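Long-range contact in V-type ATP synthase alpha chain (Nanoarchaeum equitans Kin4-M, PDB 5BN3), which is a nucleotide-binding subunit of a V-type ATP synthase, a member of the ATP synthase alpha/beta family with a P-loop-type domain that holds ADP: residues L75-L87 with P275-S287. Numbering follows the deposited sequence.
Sequences LLANIFDGLGRPL and PLMYRTILIANTS
I79 lies against L282 and A284, and its chain can be followed outward atom by atom. I79 CB sits 3.9 Å from L282 CB. I79 CG1, anti to the backbone N (chi1 180°), stays with the same L282 CB at 3.8 Å. I79 CD1 runs on to A284 CB, 4.0 Å away, where L87 CD1 also arrives. L261 of helix 254-263 packs on I79, and V260 and M257 of the same helix cover L282 and A284 respectively.

The backbones underneath pair in parallel. L282 N donates to N78 O, F80 N to L282 O, and A284 N to F80 O, the last at 2.7 Å and almost straight (176°). Strand 79-80, from far earlier in the chain, thereby extends the sheet of the P-loop-type nucleotide-binding domain, pairing with strand 280-285, whose other neighbour is strand 244-250. One further bond, A77 N to T280 O (2.7 Å), is more bent at 144°.

I281 meets the turn L75-N78: its CG1 touches L76 CD2 at 3.7 Å, the two chains crossing at a slant, while CD1 also reaches L75 CB. I304 and F308 of helix 293-309 back this side chain. A77 CB comes to the edge of the Y278 ring, in its plane.

At the far end, A284 O is buried with no hydrogen-bond donor, and D81 CA approaches it at 3.2 Å in a CA-H...O contact. A water donates to N285 OD1 (2.7 Å) and bonds weakly to D81 OD2 and G82 N, while N285 ND2 binds P290 O.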
ATOM      1  N   LEU A  75     -41.239  23.358  12.535  1.00 32.11           N
ATOM      2  CA  LEU A  75     -39.873  22.938  12.229  1.00 37.67           C
ATOM      3  C   LEU A  75     -38.884  24.090  12.387  1.00 37.57           C
ATOM      4  O   LEU A  75     -37.785  23.911  12.913  1.00 35.60           O
ATOM      5  CB  LEU A  75     -39.792  22.390  10.801  1.00 37.52           C
ATOM      6  CG  LEU A  75     -40.552  21.098  10.497  1.00 39.75           C
ATOM      7  CD1 LEU A  75     -40.503  20.783   9.011  1.00 34.79           C
ATOM      8  CD2 LEU A  75     -39.971  19.947  11.293  1.00 34.74           C
ATOM      9  N   LEU A  76     -39.286  25.274  11.932  1.00 36.53           N
ATOM     10  CA  LEU A  76     -38.401  26.441  11.907  1.00 40.78           C
ATOM     11  C   LEU A  76     -37.928  26.864  13.297  1.00 47.59           C
ATOM     12  O   LEU A  76     -38.692  26.817  14.267  1.00 36.59           O
ATOM     13  CB  LEU A  76     -39.081  27.617  11.196  1.00 39.24           C
ATOM     14  CG  LEU A  76     -39.407  27.394   9.718  1.00 49.34           C
ATOM     15  CD1 LEU A  76     -40.065  28.619   9.098  1.00 39.87           C
ATOM     16  CD2 LEU A  76     -38.141  27.047   8.968  1.00 38.16           C
ATOM     17  N   ALA A  77     -36.657  27.262  13.375  1.00 36.82           N
ATOM     18  CA  ALA A  77     -36.025  27.729  14.611  1.00 31.98           C
ATOM     19  C   ALA A  77     -35.898  26.663  15.694  1.00 42.14           C
ATOM     20  O   ALA A  77     -35.624  26.981  16.852  1.00 43.92           O
ATOM     21  CB  ALA A  77     -36.739  28.970  15.158  1.00 36.22           C
ATOM     22  N   ASN A  78     -36.082  25.402  15.317  1.00 34.18           N
ATOM     23  CA  ASN A  78     -35.985  24.304  16.276  1.00 34.57           C
ATOM     24  C   ASN A  78     -34.889  23.300  15.928  1.00 34.30           C
ATOM     25  O   ASN A  78     -34.428  23.237  14.786  1.00 37.91           O
ATOM     26  CB  ASN A  78     -37.336  23.597  16.420  1.00 33.13           C
ATOM     27  CG  ASN A  78     -38.315  24.387  17.263  1.00 39.01           C
ATOM     28  OD1 ASN A  78     -38.008  24.769  18.394  1.00 40.08           O
ATOM     29  ND2 ASN A  78     -39.495  24.649  16.714  1.00 40.40           N
ATOM     30  N   ILE A  79     -34.478  22.518  16.922  1.00 30.93           N
ATOM     31  CA  ILE A  79     -33.452  21.496  16.727  1.00 29.25           C
ATOM     32  C   ILE A  79     -34.018  20.094  16.958  1.00 34.15           C
ATOM     33  O   ILE A  79     -34.722  19.847  17.940  1.00 37.50           O
ATOM     34  CB  ILE A  79     -32.212  21.759  17.618  1.00 35.17           C
ATOM     35  CG1 ILE A  79     -31.149  20.675  17.413  1.00 33.39           C
ATOM     36  CG2 ILE A  79     -32.606  21.874  19.086  1.00 35.73           C
ATOM     37  CD1 ILE A  79     -29.836  20.972  18.120  1.00 37.10           C
ATOM     38  N   PHE A  80     -33.721  19.184  16.036  1.00 29.92           N
ATOM     39  CA  PHE A  80     -34.253  17.827  16.097  1.00 35.48           C
ATOM     40  C   PHE A  80     -33.114  16.821  16.005  1.00 42.71           C
ATOM     41  O   PHE A  80     -32.021  17.166  15.553  1.00 40.08           O
ATOM     42  CB  PHE A  80     -35.235  17.602  14.946  1.00 31.90           C
ATOM     43  CG  PHE A  80     -36.357  18.601  14.900  1.00 34.90           C
ATOM     44  CD1 PHE A  80     -36.207  19.805  14.225  1.00 32.85           C
ATOM     45  CD2 PHE A  80     -37.565  18.336  15.529  1.00 40.81           C
ATOM     46  CE1 PHE A  80     -37.236  20.726  14.181  1.00 36.07           C
ATOM     47  CE2 PHE A  80     -38.601  19.254  15.488  1.00 36.76           C
ATOM     48  CZ  PHE A  80     -38.436  20.451  14.813  1.00 44.29           C
ATOM     49  N   ASP A  81     -33.360  15.584  16.429  1.00 35.08           N
ATOM     50  CA  ASP A  81     -32.363  14.528  16.258  1.00 36.06           C
ATOM     51  C   ASP A  81     -32.511  13.886  14.881  1.00 37.90           C
ATOM     52  O   ASP A  81     -33.332  14.330  14.077  1.00 40.10           O
ATOM     53  CB  ASP A  81     -32.429  13.492  17.392  1.00 43.71           C
ATOM     54  CG  ASP A  81     -33.651  12.585  17.311  1.00 51.37           C
ATOM     55  OD1 ASP A  81     -34.570  12.851  16.507  1.00 49.09           O
ATOM     56  OD2 ASP A  81     -33.698  11.595  18.074  1.00 56.19           O
ATOM     57  N   GLY A  82     -31.724  12.847  14.609  1.00 40.13           N
ATOM     58  CA  GLY A  82     -31.744  12.199  13.308  1.00 44.06           C
ATOM     59  C   GLY A  82     -33.085  11.608  12.910  1.00 45.06           C
ATOM     60  O   GLY A  82     -33.353  11.410  11.722  1.00 45.74           O
ATOM     61  N   LEU A  83     -33.928  11.324  13.898  1.00 43.17           N
ATOM     62  CA  LEU A  83     -35.235  10.729  13.636  1.00 49.64           C
ATOM     63  C   LEU A  83     -36.355  11.766  13.657  1.00 53.18           C
ATOM     64  O   LEU A  83     -37.530  11.423  13.520  1.00 51.35           O
ATOM     65  CB  LEU A  83     -35.527   9.605  14.636  1.00 53.95           C
ATOM     66  CG  LEU A  83     -34.690   8.329  14.515  1.00 67.22           C
ATOM     67  CD1 LEU A  83     -35.043   7.333  15.610  1.00 67.36           C
ATOM     68  CD2 LEU A  83     -34.889   7.705  13.150  1.00 52.63           C
ATOM     69  N   GLY A  84     -35.992  13.035  13.822  1.00 40.81           N
ATOM     70  CA  GLY A  84     -36.974  14.105  13.826  1.00 39.38           C
ATOM     71  C   GLY A  84     -37.603  14.343  15.187  1.00 44.16           C
ATOM     72  O   GLY A  84     -38.683  14.928  15.289  1.00 45.84           O
ATOM     73  N   ARG A  85     -36.927  13.891  16.238  1.00 40.23           N
ATOM     74  CA  ARG A  85     -37.413  14.101  17.596  1.00 44.66           C
ATOM     75  C   ARG A  85     -36.862  15.408  18.157  1.00 49.23           C
ATOM     76  O   ARG A  85     -35.656  15.652  18.108  1.00 37.66           O
ATOM     77  CB  ARG A  85     -37.042  12.911  18.491  1.00 42.15           C
ATOM     78  CG  ARG A  85     -37.615  11.583  17.996  1.00 54.15           C
ATOM     79  CD  ARG A  85     -37.232  10.410  18.891  1.00 67.79           C
ATOM     80  NE  ARG A  85     -35.824  10.040  18.762  1.00 70.41           N
ATOM     81  CZ  ARG A  85     -35.264   8.995  19.364  1.00 80.24           C
ATOM     82  NH1 ARG A  85     -35.991   8.204  20.142  1.00 71.01           N
ATOM     83  NH2 ARG A  85     -33.977   8.736  19.188  1.00 92.81           N
ATOM     84  N   PRO A  86     -37.752  16.261  18.683  1.00 40.71           N
ATOM     85  CA  PRO A  86     -37.351  17.590  19.162  1.00 42.63           C
ATOM     86  C   PRO A  86     -36.544  17.513  20.453  1.00 47.33           C
ATOM     87  O   PRO A  86     -37.043  17.010  21.462  1.00 40.91           O
ATOM     88  CB  PRO A  86     -38.692  18.289  19.414  1.00 46.54           C
ATOM     89  CG  PRO A  86     -39.648  17.177  19.701  1.00 46.31           C
ATOM     90  CD  PRO A  86     -39.194  16.012  18.865  1.00 43.97           C
ATOM     91  N   LEU A  87     -35.315  18.021  20.418  1.00 35.25           N
ATOM     92  CA  LEU A  87     -34.401  17.911  21.551  1.00 35.61           C
ATOM     93  C   LEU A  87     -34.794  18.804  22.727  1.00 35.18           C
ATOM     94  O   LEU A  87     -34.455  18.513  23.875  1.00 35.59           O
ATOM     95  CB  LEU A  87     -32.970  18.213  21.104  1.00 43.46           C
ATOM     96  CG  LEU A  87     -32.368  17.186  20.141  1.00 39.85           C
ATOM     97  CD1 LEU A  87     -30.974  17.590  19.705  1.00 48.44           C
ATOM     98  CD2 LEU A  87     -32.336  15.826  20.804  1.00 49.10           C
ATOM     99  N   PRO A 275     -34.093  37.780  12.855  1.00 58.54           N
ATOM    100  CA  PRO A 275     -32.992  36.952  13.361  1.00 53.29           C
ATOM    101  C   PRO A 275     -32.830  35.659  12.560  1.00 40.86           C
ATOM    102  O   PRO A 275     -33.827  35.083  12.117  1.00 40.44           O
ATOM    103  CB  PRO A 275     -33.400  36.655  14.808  1.00 56.86           C
ATOM    104  CG  PRO A 275     -34.870  36.873  14.854  1.00 63.76           C
ATOM    105  CD  PRO A 275     -35.182  37.930  13.838  1.00 66.29           C
ATOM    106  N   LEU A 276     -31.585  35.221  12.384  1.00 45.32           N
ATOM    107  CA  LEU A 276     -31.265  34.081  11.529  1.00 35.85           C
ATOM    108  C   LEU A 276     -31.987  32.797  11.919  1.00 36.26           C
ATOM    109  O   LEU A 276     -32.324  31.983  11.061  1.00 37.94           O
ATOM    110  CB  LEU A 276     -29.755  33.830  11.521  1.00 35.06           C
ATOM    111  CG  LEU A 276     -28.864  34.931  10.947  1.00 39.14           C
ATOM    112  CD1 LEU A 276     -27.416  34.475  10.890  1.00 43.06           C
ATOM    113  CD2 LEU A 276     -29.342  35.319   9.571  1.00 44.19           C
ATOM    114  N   MET A 277     -32.222  32.619  13.213  1.00 37.89           N
ATOM    115  CA  MET A 277     -32.817  31.385  13.717  1.00 40.68           C
ATOM    116  C   MET A 277     -34.192  31.084  13.111  1.00 36.53           C
ATOM    117  O   MET A 277     -34.544  29.924  12.910  1.00 42.43           O
ATOM    118  CB  MET A 277     -32.905  31.429  15.244  1.00 43.26           C
ATOM    119  CG  MET A 277     -32.906  30.062  15.898  1.00 45.43           C
ATOM    120  SD  MET A 277     -31.360  29.175  15.615  1.00 61.32           S
ATOM    121  CE  MET A 277     -31.987  27.550  15.195  1.00 46.14           C
ATOM    122  N   TYR A 278     -34.956  32.126  12.799  1.00 39.25           N
ATOM    123  CA  TYR A 278     -36.324  31.941  12.317  1.00 41.04           C
ATOM    124  C   TYR A 278     -36.422  31.325  10.916  1.00 44.52           C
ATOM    125  O   TYR A 278     -37.495  30.875  10.514  1.00 40.16           O
ATOM    126  CB  TYR A 278     -37.101  33.259  12.376  1.00 53.26           C
ATOM    127  CG  TYR A 278     -37.436  33.733  13.769  1.00 75.64           C
ATOM    128  CD1 TYR A 278     -37.492  32.845  14.833  1.00 60.43           C
ATOM    129  CD2 TYR A 278     -37.708  35.071  14.017  1.00 79.53           C
ATOM    130  CE1 TYR A 278     -37.803  33.277  16.106  1.00 72.20           C
ATOM    131  CE2 TYR A 278     -38.020  35.513  15.289  1.00 72.64           C
ATOM    132  CZ  TYR A 278     -38.064  34.609  16.328  1.00 78.74           C
ATOM    133  OH  TYR A 278     -38.374  35.034  17.598  1.00 84.10           O
ATOM    134  N   ARG A 279     -35.312  31.310  10.179  1.00 34.69           N
ATOM    135  CA  ARG A 279     -35.273  30.677   8.859  1.00 35.52           C
ATOM    136  C   ARG A 279     -34.473  29.377   8.893  1.00 34.05           C
ATOM    137  O   ARG A 279     -34.262  28.740   7.860  1.00 31.91           O
ATOM    138  CB  ARG A 279     -34.652  31.617   7.818  1.00 37.05           C
ATOM    139  CG  ARG A 279     -33.129  31.741   7.920  1.00 52.01           C
ATOM    140  CD  ARG A 279     -32.521  32.369   6.674  1.00 46.07           C
ATOM    141  NE  ARG A 279     -31.058  32.409   6.734  1.00 44.80           N
ATOM    142  CZ  ARG A 279     -30.277  32.827   5.743  1.00 47.10           C
ATOM    143  NH1 ARG A 279     -30.814  33.240   4.603  1.00 43.93           N
ATOM    144  NH2 ARG A 279     -28.961  32.826   5.886  1.00 40.33           N
ATOM    145  N   THR A 280     -34.047  28.982  10.087  1.00 31.96           N
ATOM    146  CA  THR A 280     -33.121  27.864  10.235  1.00 34.88           C
ATOM    147  C   THR A 280     -33.750  26.631  10.888  1.00 37.03           C
ATOM    148  O   THR A 280     -34.506  26.741  11.856  1.00 36.07           O
ATOM    149  CB  THR A 280     -31.887  28.302  11.048  1.00 38.85           C
ATOM    150  OG1 THR A 280     -31.310  29.467  10.445  1.00 38.57           O
ATOM    151  CG2 THR A 280     -30.846  27.194  11.095  1.00 38.24           C
ATOM    152  N   ILE A 281     -33.438  25.459  10.340  1.00 32.75           N
ATOM    153  CA  ILE A 281     -33.810  24.186  10.953  1.00 31.41           C
ATOM    154  C   ILE A 281     -32.543  23.389  11.243  1.00 37.18           C
ATOM    155  O   ILE A 281     -31.698  23.213  10.361  1.00 33.89           O
ATOM    156  CB  ILE A 281     -34.722  23.359  10.030  1.00 33.65           C
ATOM    157  CG1 ILE A 281     -35.967  24.163   9.651  1.00 37.17           C
ATOM    158  CG2 ILE A 281     -35.120  22.050  10.699  1.00 29.45           C
ATOM    159  CD1 ILE A 281     -36.858  23.469   8.648  1.00 35.82           C
ATOM    160  N   LEU A 282     -32.411  22.911  12.476  1.00 32.92           N
ATOM    161  CA  LEU A 282     -31.227  22.160  12.884  1.00 33.51           C
ATOM    162  C   LEU A 282     -31.547  20.682  13.064  1.00 39.66           C
ATOM    163  O   LEU A 282     -32.488  20.322  13.772  1.00 36.14           O
ATOM    164  CB  LEU A 282     -30.653  22.720  14.189  1.00 31.48           C
ATOM    165  CG  LEU A 282     -30.131  24.157  14.202  1.00 54.29           C
ATOM    166  CD1 LEU A 282     -29.388  24.449  15.498  1.00 53.66           C
ATOM    167  CD2 LEU A 282     -29.232  24.405  13.013  1.00 42.72           C
ATOM    168  N   ILE A 283     -30.761  19.829  12.413  1.00 31.92           N
ATOM    169  CA  ILE A 283     -30.874  18.386  12.595  1.00 29.42           C
ATOM    170  C   ILE A 283     -29.562  17.841  13.147  1.00 38.63           C
ATOM    171  O   ILE A 283     -28.528  17.880  12.476  1.00 34.99           O
ATOM    172  CB  ILE A 283     -31.235  17.687  11.278  1.00 34.17           C
ATOM    173  CG1 ILE A 283     -32.594  18.192  10.792  1.00 48.82           C
ATOM    174  CG2 ILE A 283     -31.273  16.180  11.463  1.00 39.60           C
ATOM    175  CD1 ILE A 283     -32.877  17.883   9.360  1.00 48.64           C
ATOM    176  N   ALA A 284     -29.610  17.336  14.375  1.00 39.05           N
ATOM    177  CA  ALA A 284     -28.398  16.935  15.081  1.00 41.24           C
ATOM    178  C   ALA A 284     -28.376  15.455  15.429  1.00 43.47           C
ATOM    179  O   ALA A 284     -29.180  14.990  16.236  1.00 39.97           O
ATOM    180  CB  ALA A 284     -28.228  17.760  16.345  1.00 38.32           C
ATOM    181  N   ASN A 285     -27.450  14.723  14.821  1.00 40.47           N
ATOM    182  CA  ASN A 285     -27.120  13.384  15.284  1.00 39.05           C
ATOM    183  C   ASN A 285     -25.616  13.326  15.509  1.00 41.17           C
ATOM    184  O   ASN A 285     -24.851  13.016  14.596  1.00 39.86           O
ATOM    185  CB  ASN A 285     -27.564  12.316  14.288  1.00 42.83           C
ATOM    186  CG  ASN A 285     -27.715  10.950  14.932  1.00 52.21           C
ATOM    187  OD1 ASN A 285     -28.720  10.669  15.585  1.00 49.72           O
ATOM    188  ND2 ASN A 285     -26.714  10.095  14.754  1.00 39.28           N
ATOM    189  N   THR A 286     -25.205  13.642  16.734  1.00 41.08           N
ATOM    190  CA  THR A 286     -23.795  13.795  17.072  1.00 41.17           C
ATOM    191  C   THR A 286     -23.012  12.494  16.956  1.00 29.78           C
ATOM    192  O   THR A 286     -23.593  11.417  16.815  1.00 34.00           O
ATOM    193  CB  THR A 286     -23.617  14.385  18.483  1.00 46.08           C
ATOM    194  OG1 THR A 286     -24.164  13.484  19.453  1.00 40.39           O
ATOM    195  CG2 THR A 286     -24.328  15.720  18.584  1.00 46.99           C
ATOM    196  N   SER A 287     -21.689  12.609  17.019  1.00 32.99           N
ATOM    197  CA  SER A 287     -20.789  11.479  16.824  1.00 38.76           C
ATOM    198  C   SER A 287     -21.086  10.289  17.736  1.00 31.84           C
ATOM    199  O   SER A 287     -20.931   9.136  17.324  1.00 37.14           O
ATOM    200  CB  SER A 287     -19.344  11.936  17.012  1.00 27.54           C
ATOM    201  OG  SER A 287     -19.167  12.513  18.291  1.00 34.83           O
TER
HETATM  202  O   HOH W   1     -31.170  10.292  16.676  1.00 56.75           O